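PDB 3DFI: pseudoaglycone deacetylase Dbv21 from Actinoplanes teichomyceticus, which probably hydrolyses the acetyl amide of the A40926 pseudoaglycone during antibiotic biosynthesis, as a zinc-dependent member of the GlcNAc-PI de-N-acetylase (PIG-L) family. Local coordinates for residues Ser14-Asp19 against Thr42-Ser47; Val24-Ala29 against Tyr257-Trp262; Val149-Ala154 against Leu179-Asp184. All blocks are in the same frame, centred on the assembly; numbering follows the deposited sequence.

Contact 1. Residues Ser14-Asp19 against Thr42-Ser47; sequences SPHLDD and TVFAGS. With ZN (zinc ion), chain B.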
loop_
_atom_site.group_PDB
_atom_site.type_symbol
_atom_site.label_atom_id
_atom_site.label_comp_id
_atom_site.label_asym_id
_atom_site.label_seq_id
_atom_site.Cartn_x
_atom_site.Cartn_y
_atom_site.Cartn_z
ATOM N N SER A 14 0.900 2.834 -3.371
ATOM C CA SER A 14 1.209 1.505 -2.807
ATOM C C SER A 14 2.600 1.078 -3.305
ATOM O O SER A 14 2.878 1.204 -4.504
ATOM C CB SER A 14 0.161 0.480 -3.240
ATOM O OG SER A 14 0.406 -0.777 -2.646
ATOM N N PRO A 15 3.492 0.613 -2.395
ATOM C CA PRO A 15 4.776 0.100 -2.887
ATOM C C PRO A 15 4.622 -1.079 -3.861
ATOM O O PRO A 15 5.117 -1.005 -4.987
ATOM C CB PRO A 15 5.509 -0.286 -1.606
ATOM C CG PRO A 15 4.876 0.597 -0.555
ATOM C CD PRO A 15 3.434 0.613 -0.918
ATOM N N HIS A 16 3.880 -2.107 -3.446
ATOM C CA HIS A 16 3.692 -3.350 -4.196
ATOM C C HIS A 16 2.206 -3.605 -4.461
ATOM O O HIS A 16 1.323 -2.969 -3.857
ATOM C CB HIS A 16 4.228 -4.554 -3.392
ATOM C CG HIS A 16 5.664 -4.442 -2.994
ATOM N ND1 HIS A 16 6.068 -4.395 -1.675
ATOM C CD2 HIS A 16 6.798 -4.379 -3.742
ATOM C CE1 HIS A 16 7.388 -4.295 -1.626
ATOM N NE2 HIS A 16 7.854 -4.296 -2.866
ATOM N N LEU A 17 1.932 -4.581 -5.323
ATOM C CA LEU A 17 0.562 -4.921 -5.662
ATOM C C LEU A 17 -0.026 -5.766 -4.549
ATOM O O LEU A 17 0.136 -6.987 -4.541
ATOM C CB LEU A 17 0.505 -5.648 -7.017
ATOM C CG LEU A 17 1.133 -4.861 -8.170
ATOM C CD1 LEU A 17 1.672 -5.795 -9.282
ATOM C CD2 LEU A 17 0.148 -3.846 -8.769
ATOM N N ASP A 18 -0.671 -5.076 -3.603
ATOM C CA ASP A 18 -1.370 -5.641 -2.441
ATOM C C ASP A 18 -1.343 -4.705 -1.230
ATOM O O ASP A 18 -2.289 -4.732 -0.430
ATOM C CB ASP A 18 -0.900 -7.051 -2.041
ATOM C CG ASP A 18 0.525 -7.099 -1.473
ATOM O OD1 ASP A 18 1.325 -6.139 -1.591
ATOM O OD2 ASP A 18 0.859 -8.157 -0.908
ATOM N N ASP A 19 -0.282 -3.896 -1.098
ATOM C CA ASP A 19 -0.026 -3.162 0.155
ATOM C C ASP A 19 -1.164 -2.188 0.538
ATOM O O ASP A 19 -1.629 -2.202 1.687
ATOM C CB ASP A 19 1.384 -2.486 0.134
ATOM C CG ASP A 19 2.540 -3.519 0.295
ATOM O OD1 ASP A 19 2.521 -4.304 1.229
ATOM O OD2 ASP A 19 3.474 -3.592 -0.503
ATOM N N THR A 42 0.481 1.984 -7.924
ATOM C CA THR A 42 1.498 1.080 -7.371
ATOM C C THR A 42 2.848 1.310 -8.062
ATOM O O THR A 42 2.945 1.275 -9.291
ATOM C CB THR A 42 1.028 -0.408 -7.496
ATOM O OG1 THR A 42 -0.217 -0.573 -6.783
ATOM C CG2 THR A 42 2.097 -1.407 -6.960
ATOM N N VAL A 43 3.880 1.544 -7.262
ATOM C CA VAL A 43 5.189 1.939 -7.752
ATOM C C VAL A 43 5.845 0.736 -8.426
ATOM O O VAL A 43 6.240 0.814 -9.590
ATOM C CB VAL A 43 6.069 2.473 -6.596
ATOM C CG1 VAL A 43 7.493 2.760 -7.088
ATOM C CG2 VAL A 43 5.437 3.755 -5.982
ATOM N N PHE A 44 5.918 -0.376 -7.693
ATOM C CA PHE A 44 6.617 -1.560 -8.188
ATOM C C PHE A 44 5.661 -2.491 -8.906
ATOM O O PHE A 44 5.420 -3.587 -8.458
ATOM C CB PHE A 44 7.435 -2.247 -7.066
ATOM C CG PHE A 44 8.521 -1.357 -6.506
ATOM C CD1 PHE A 44 9.787 -1.347 -7.069
ATOM C CD2 PHE A 44 8.255 -0.489 -5.450
ATOM C CE1 PHE A 44 10.784 -0.481 -6.589
ATOM C CE2 PHE A 44 9.231 0.364 -4.962
ATOM C CZ PHE A 44 10.513 0.358 -5.533
ATOM N N ALA A 45 5.142 -2.041 -10.056
ATOM C CA ALA A 45 4.228 -2.843 -10.872
ATOM C C ALA A 45 4.774 -3.077 -12.287
ATOM O O ALA A 45 4.019 -3.440 -13.179
ATOM C CB ALA A 45 2.849 -2.202 -10.928
ATOM N N GLY A 46 6.084 -2.895 -12.467
ATOM C CA GLY A 46 6.742 -3.011 -13.765
ATOM C C GLY A 46 6.770 -4.405 -14.368
ATOM O O GLY A 46 6.571 -5.412 -13.682
ATOM N N SER A 47 7.006 -4.459 -15.677
ATOM C CA SER A 47 6.949 -5.702 -16.435
ATOM C C SER A 47 8.254 -6.481 -16.399
ATOM O O SER A 47 9.349 -5.897 -16.489
ATOM C CB SER A 47 6.617 -5.404 -17.901
ATOM O OG SER A 47 5.214 -5.331 -18.094
HETATM ZN ZN ZN B . 4.866 -4.436 0.129
HETATM O O HOH W 1 -1.524 -2.342 -5.163
HETATM O O HOH W 2 4.648 -5.476 -6.755
HETATM O O HOH W 3 3.648 -6.416 -0.755
#
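Pro15 and Phe44, joined by a backbone bond just beyond the ends of two parallel strands, stand beside a zinc ion held by His16 and Asp19. The strands pair at Ser14 and Thr42, and two backbone bonds continue beyond: Val43 N to Ser14 O and Phe44 N to Pro15 O, the latter 2.9 Å long. Pro15 O also lies in the plane of the Phe44 ring, at its edge, 3.2 Å from CD2. Farther on, water 2 bridges Leu17 N and Phe44 O.

Thr42 presses its methyl group onto the peptide just ahead of Leu17: Thr42 CG2 lies 3.3 Å from His16 C. With CG2 anti to the backbone N and OG1 beside it (chi1 -59°), this threonine serves two neighbours. Its methyl also meets Leu17 CD2, whereas OG1 reaches water 1, which donates to His16 O. Leu17 extends the apolar patch to Ala45, CD2 to CB 3.8 Å, so a branched residue and a small one fill the same seam.

His16 ND1 binds the zinc at 2.2 Å. Asp19 chelates unevenly, OD1 at 2.6 Å from the zinc and OD2 nearer. Water 3 also binds the metal and donates to Asp18 OD1. The sequence SPHLDD fits the His-x-Asp-Asp motif of PIG-L enzymes; His161 adds the third protein ligand, and Asp160 bonds His16 NE2.

Both segments start at the last residue of adjacent parallel strands, 9-14 and 37-42, and run on into the loops. Helix 71-86 packs on Leu17, and helix 159-174 lies against Pro15 and Phe44.

Contact 2. Residues Val24-Ala29 against Tyr257-Trp262; sequences VGASLA and YNETTW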
loop_
_atom_site.group_PDB
_atom_site.type_symbol
_atom_site.label_atom_id
_atom_site.label_comp_id
_atom_site.label_asym_id
_atom_site.label_seq_id
_atom_site.Cartn_x
_atom_site.Cartn_y
_atom_site.Cartn_z
ATOM N N VAL A 24 -5.101 -0.009 3.902
ATOM C CA VAL A 24 -6.138 1.050 3.910
ATOM C C VAL A 24 -7.427 0.710 3.107
ATOM O O VAL A 24 -8.283 1.568 2.880
ATOM C CB VAL A 24 -5.516 2.465 3.548
ATOM C CG1 VAL A 24 -4.791 2.428 2.243
ATOM C CG2 VAL A 24 -6.561 3.547 3.550
ATOM N N GLY A 25 -7.568 -0.562 2.728
ATOM C CA GLY A 25 -8.657 -0.992 1.864
ATOM C C GLY A 25 -10.048 -0.614 2.352
ATOM O O GLY A 25 -10.873 -0.165 1.558
ATOM N N ALA A 26 -10.320 -0.801 3.643
ATOM C CA ALA A 26 -11.625 -0.406 4.201
ATOM C C ALA A 26 -11.875 1.130 4.196
ATOM O O ALA A 26 -12.975 1.584 3.907
ATOM C CB ALA A 26 -11.815 -0.998 5.605
ATOM N N SER A 27 -10.856 1.918 4.506
ATOM C CA SER A 27 -10.972 3.391 4.456
ATOM C C SER A 27 -11.162 3.854 3.005
ATOM O O SER A 27 -11.897 4.801 2.735
ATOM C CB SER A 27 -9.731 4.065 5.025
ATOM O OG SER A 27 -9.576 3.787 6.404
ATOM N N LEU A 28 -10.523 3.157 2.073
ATOM C CA LEU A 28 -10.698 3.476 0.659
ATOM C C LEU A 28 -12.115 3.159 0.207
ATOM O O LEU A 28 -12.756 3.997 -0.449
ATOM C CB LEU A 28 -9.669 2.748 -0.216
ATOM C CG LEU A 28 -8.194 3.133 -0.013
ATOM C CD1 LEU A 28 -7.289 2.328 -0.976
ATOM C CD2 LEU A 28 -7.962 4.600 -0.186
ATOM N N ALA A 29 -12.589 1.958 0.557
ATOM C CA ALA A 29 -13.969 1.533 0.311
ATOM C C ALA A 29 -14.959 2.518 0.921
ATOM O O ALA A 29 -15.962 2.876 0.286
ATOM C CB ALA A 29 -14.198 0.161 0.882
ATOM N N TYR A 257 -14.519 -2.029 12.972
ATOM C CA TYR A 257 -13.303 -2.062 12.160
ATOM C C TYR A 257 -12.707 -0.683 11.895
ATOM O O TYR A 257 -13.423 0.308 11.685
ATOM C CB TYR A 257 -13.491 -2.838 10.844
ATOM C CG TYR A 257 -12.158 -3.225 10.259
ATOM C CD1 TYR A 257 -11.397 -4.229 10.849
ATOM C CD2 TYR A 257 -11.628 -2.552 9.149
ATOM C CE1 TYR A 257 -10.163 -4.572 10.353
ATOM C CE2 TYR A 257 -10.376 -2.883 8.641
ATOM C CZ TYR A 257 -9.655 -3.896 9.254
ATOM O OH TYR A 257 -8.422 -4.232 8.798
ATOM N N ASN A 258 -11.378 -0.657 11.913
ATOM C CA ASN A 258 -10.605 0.557 11.830
ATOM C C ASN A 258 -9.174 0.298 11.355
ATOM O O ASN A 258 -8.634 -0.818 11.476
ATOM C CB ASN A 258 -10.624 1.297 13.183
ATOM C CG ASN A 258 -10.011 0.488 14.301
ATOM O OD1 ASN A 258 -10.713 -0.222 15.032
ATOM N ND2 ASN A 258 -8.701 0.566 14.433
ATOM N N GLU A 259 -8.581 1.350 10.808
ATOM C CA GLU A 259 -7.227 1.365 10.286
ATOM C C GLU A 259 -6.523 2.653 10.813
ATOM O O GLU A 259 -7.160 3.708 10.982
ATOM C CB GLU A 259 -7.279 1.319 8.751
ATOM C CG GLU A 259 -8.007 0.051 8.185
ATOM C CD GLU A 259 -8.306 0.109 6.687
ATOM O OE1 GLU A 259 -8.572 1.219 6.146
ATOM O OE2 GLU A 259 -8.276 -0.966 6.038
ATOM N N THR A 260 -5.224 2.550 11.091
ATOM C CA THR A 260 -4.439 3.647 11.683
ATOM C C THR A 260 -3.604 4.368 10.635
ATOM O O THR A 260 -2.948 3.734 9.789
ATOM C CB THR A 260 -3.482 3.100 12.761
ATOM O OG1 THR A 260 -4.240 2.436 13.766
ATOM C CG2 THR A 260 -2.662 4.196 13.404
ATOM N N THR A 261 -3.617 5.695 10.699
ATOM C CA THR A 261 -2.705 6.516 9.891
ATOM C C THR A 261 -2.130 7.616 10.760
ATOM O O THR A 261 -2.686 7.895 11.823
ATOM C CB THR A 261 -3.390 7.154 8.659
ATOM O OG1 THR A 261 -4.359 8.123 9.078
ATOM C CG2 THR A 261 -4.047 6.103 7.762
ATOM N N TRP A 262 -1.032 8.248 10.300
ATOM C CA TRP A 262 -0.433 9.381 11.008
ATOM C C TRP A 262 -0.205 10.559 10.065
ATOM O O TRP A 262 0.182 10.354 8.898
ATOM C CB TRP A 262 0.942 9.043 11.598
ATOM C CG TRP A 262 1.059 7.956 12.588
ATOM C CD1 TRP A 262 1.186 8.086 13.947
ATOM C CD2 TRP A 262 1.127 6.541 12.310
ATOM N NE1 TRP A 262 1.314 6.850 14.519
ATOM C CE2 TRP A 262 1.294 5.887 13.541
ATOM C CE3 TRP A 262 1.085 5.777 11.134
ATOM C CZ2 TRP A 262 1.386 4.491 13.645
ATOM C CZ3 TRP A 262 1.180 4.396 11.230
ATOM C CH2 TRP A 262 1.322 3.763 12.485
#
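Glu259 pushes its carboxylate into a kink of helix 19-33, where the backbone N-H groups of Ala26 and Ser27 lack bonds to the preceding turn. This is the tight part of the contact. CG lies anti to the carbonyl carbon and the chain is extended beyond it (chi2 169°), which gives glutamate the length to cross from strand to helix. OE2 accepts from Ala26 N at 3.2 Å on its syn side, with the donor tilted from the carboxylate plane. OE1 takes two donors from one residue: Ser27 N at 2.9 Å, 39° above the plane, and Ser27 OG at 2.8 Å through the anti lone pair. Serine suits the place because its hydroxyl, turned beside its own N, can reach the same oxygen. The buried carboxylate has a further partner, Lys219, which forms a salt bridge with OE2 and also bonds Tyr257 OH; this charge would favour the ionised form of Glu259. The backbone of Val24 lies close too, CA 3.6 Å from Glu259 CD.

Around this polar grip the side chains pack more loosely. Ala26 CB meets the edge of the Tyr257 ring, 3.9 Å from CE2, a methyl being small enough to fit beside ring and carboxylate together. The Val24 side chain stays back, CG2 4.0 Å from Glu259 OE1. Ser27 is itself partly exposed, although its N and OG both hold that oxygen; OG also bonds Ser209 OG.

The helix and strand segments run nearly at right angles, axes 7.6 Å apart. The helix packs across strand 258-266, which lies between 179-182 and 201-210, while helix 213-223 flanks Ala26 and Tyr257.

Contact 3. Residues Val149-Ala154 against Leu179-Asp184; sequences VLTCVA and LRLWQD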
loop_
_atom_site.group_PDB
_atom_site.type_symbol
_atom_site.label_atom_id
_atom_site.label_comp_id
_atom_site.label_asym_id
_atom_site.label_seq_id
_atom_site.Cartn_x
_atom_site.Cartn_y
_atom_site.Cartn_z
ATOM N N VAL A 149 -3.217 12.631 -0.317
ATOM C CA VAL A 149 -2.299 11.553 -0.693
ATOM C C VAL A 149 -2.014 10.636 0.503
ATOM O O VAL A 149 -1.776 11.124 1.592
ATOM C CB VAL A 149 -0.954 12.135 -1.223
ATOM C CG1 VAL A 149 0.125 11.048 -1.330
ATOM C CG2 VAL A 149 -1.157 12.827 -2.605
ATOM N N LEU A 150 -2.029 9.317 0.276
ATOM C CA LEU A 150 -1.658 8.335 1.283
ATOM C C LEU A 150 -0.499 7.480 0.801
ATOM O O LEU A 150 -0.438 7.114 -0.372
ATOM C CB LEU A 150 -2.849 7.396 1.624
ATOM C CG LEU A 150 -4.150 8.122 2.006
ATOM C CD1 LEU A 150 -5.312 7.139 2.053
ATOM C CD2 LEU A 150 -3.987 8.820 3.327
ATOM N N THR A 151 0.393 7.121 1.718
ATOM C CA THR A 151 1.334 6.045 1.451
ATOM C C THR A 151 1.690 5.343 2.765
ATOM O O THR A 151 1.170 5.692 3.813
ATOM C CB THR A 151 2.584 6.499 0.666
ATOM O OG1 THR A 151 3.280 5.341 0.182
ATOM C CG2 THR A 151 3.539 7.358 1.540
ATOM N N CYS A 152 2.552 4.337 2.697
ATOM C CA CYS A 152 2.867 3.514 3.862
ATOM C C CYS A 152 3.802 4.227 4.814
ATOM O O CYS A 152 4.636 5.005 4.397
ATOM C CB CYS A 152 3.513 2.202 3.397
ATOM S SG CYS A 152 5.081 2.456 2.447
ATOM N N VAL A 153 3.710 3.922 6.100
ATOM C CA VAL A 153 4.700 4.439 7.054
ATOM C C VAL A 153 6.011 3.645 6.999
ATOM O O VAL A 153 7.026 4.098 7.515
ATOM C CB VAL A 153 4.119 4.527 8.504
ATOM C CG1 VAL A 153 4.195 3.202 9.220
ATOM C CG2 VAL A 153 4.842 5.616 9.331
ATOM N N ALA A 154 5.966 2.467 6.368
ATOM C CA ALA A 154 7.119 1.551 6.202
ATOM C C ALA A 154 7.553 0.794 7.476
ATOM O O ALA A 154 8.740 0.530 7.702
ATOM C CB ALA A 154 8.336 2.233 5.471
ATOM N N LEU A 179 -0.990 14.907 3.284
ATOM C CA LEU A 179 -0.485 13.532 3.253
ATOM C C LEU A 179 -0.647 12.857 4.624
ATOM O O LEU A 179 -0.529 13.520 5.650
ATOM C CB LEU A 179 0.997 13.536 2.822
ATOM C CG LEU A 179 1.792 12.219 2.918
ATOM C CD1 LEU A 179 2.882 12.153 1.902
ATOM C CD2 LEU A 179 2.379 12.067 4.327
ATOM N N ARG A 180 -0.941 11.552 4.602
ATOM C CA ARG A 180 -0.974 10.661 5.774
ATOM C C ARG A 180 -0.201 9.357 5.475
ATOM O O ARG A 180 -0.128 8.881 4.335
ATOM C CB ARG A 180 -2.420 10.342 6.171
ATOM C CG ARG A 180 -3.212 11.605 6.591
ATOM C CD ARG A 180 -4.547 11.252 7.236
ATOM N NE ARG A 180 -4.375 10.720 8.592
ATOM C CZ ARG A 180 -4.464 11.438 9.710
ATOM N NH1 ARG A 180 -4.282 10.851 10.884
ATOM N NH2 ARG A 180 -4.743 12.739 9.668
ATOM N N LEU A 181 0.405 8.807 6.508
ATOM C CA LEU A 181 1.153 7.589 6.383
ATOM C C LEU A 181 0.347 6.531 7.103
ATOM O O LEU A 181 -0.061 6.730 8.255
ATOM C CB LEU A 181 2.549 7.754 7.000
ATOM C CG LEU A 181 3.471 8.805 6.343
ATOM C CD1 LEU A 181 4.845 8.784 6.945
ATOM C CD2 LEU A 181 3.557 8.617 4.816
ATOM N N TRP A 182 0.116 5.405 6.423
ATOM C CA TRP A 182 -0.641 4.301 7.005
ATOM C C TRP A 182 0.204 3.244 7.730
ATOM O O TRP A 182 1.393 3.102 7.477
ATOM C CB TRP A 182 -1.542 3.639 5.962
ATOM C CG TRP A 182 -0.841 2.779 4.882
ATOM C CD1 TRP A 182 -0.053 1.661 5.079
ATOM C CD2 TRP A 182 -0.914 2.963 3.450
ATOM N NE1 TRP A 182 0.360 1.146 3.853
ATOM C CE2 TRP A 182 -0.153 1.923 2.845
ATOM C CE3 TRP A 182 -1.547 3.914 2.619
ATOM C CZ2 TRP A 182 -0.003 1.811 1.443
ATOM C CZ3 TRP A 182 -1.421 3.785 1.234
ATOM C CH2 TRP A 182 -0.635 2.753 0.660
ATOM N N GLN A 183 -0.445 2.497 8.619
ATOM C CA GLN A 183 0.181 1.401 9.346
ATOM C C GLN A 183 0.149 0.180 8.424
ATOM O O GLN A 183 -0.952 -0.341 8.137
ATOM C CB GLN A 183 -0.649 1.124 10.598
ATOM C CG GLN A 183 -0.068 0.133 11.616
ATOM C CD GLN A 183 -1.043 -0.168 12.735
ATOM O OE1 GLN A 183 -2.180 -0.583 12.429
ATOM N NE2 GLN A 183 -0.678 0.001 13.921
ATOM N N ASP A 184 1.330 -0.275 7.985
ATOM C CA ASP A 184 1.464 -1.381 7.007
ATOM C C ASP A 184 0.851 -2.646 7.585
ATOM O O ASP A 184 1.168 -2.991 8.702
ATOM C CB ASP A 184 2.951 -1.641 6.695
ATOM C CG ASP A 184 3.703 -0.357 6.244
ATOM O OD1 ASP A 184 3.787 0.636 7.034
ATOM O OD2 ASP A 184 4.204 -0.360 5.098
#
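Trp182 folds its indole back over the neighbouring strand, covering the backbone of Thr151 and Cys152. Its CG sits between the backbone N and the carbonyl carbon (chi1 72°), a rotation that lays the ring flat across the adjacent strand instead of sending it straight off the sheet. Cys152 CA lies over the centre of the five-membered ring, 3.5 Å from the centroid, in a CH-pi contact. The six-membered end reaches Leu150, whose CB is 3.8 Å from Trp182 CE3. A broad flat side chain thus covers the backbone of two residues and touches a third, and the small Cys152 side chain fits beside it, CB 3.4 Å from Trp182 NE1.

Elsewhere the pairs are regular. Leu150 and Arg180 lie side by side, CD2 of the leucine 3.6 Å from CB of the arginine; the arginine then bends at chi3 and leads away, its NE bonding Thr261. On the reverse face Thr151 CG2 runs alongside Leu181 CD2 at 3.5 Å, while Thr151 OG1, anti to the backbone N, bonds Ile13 O.

Four backbone bonds join these parallel strands, ending with Val153 N to Trp182 O at 2.8 Å. Past them, Asp184 has CG anti to its carbonyl carbon, which turns the carboxylate back to the 149-154 segment. OD1 accepts a weak bond from Ala154 N and a hydrogen bond from Ile155 N, whereas OD2 bonds His161 ND1. Asp184 is thus second shell to the zinc, consistent with its fixing the orientation of His161.

Strands 148-152 and 179-182 form a beta-alpha-beta crossover through helix 159-174. That helix covers the Val149 and Thr151 face; helix 19-33 covers the Leu150 and Trp182 face.

Overall arrangement
From the N terminus, strand 9-14 leads into 14-19, and contact 1 closes the first loop at 42-47, around helix 19-33 and strand 37-42. Within that loop 24-29 opens contact 2, which closes at 257-262, so the two cross. Contact 3 follows contact 1 in series and lies wholly within the span of contact 2. Pro15 CG packs on Cys152 SG, and Val24 CG1 on the Trp182 ring; Trp262 N probably bonds Leu181 O. Contact 1 joins the loops after strands 9-14 and 37-42, contact 2 fixes helix 19-33 to the late antiparallel strand 258-266, and contact 3 pairs strands 148-152 and 179-182.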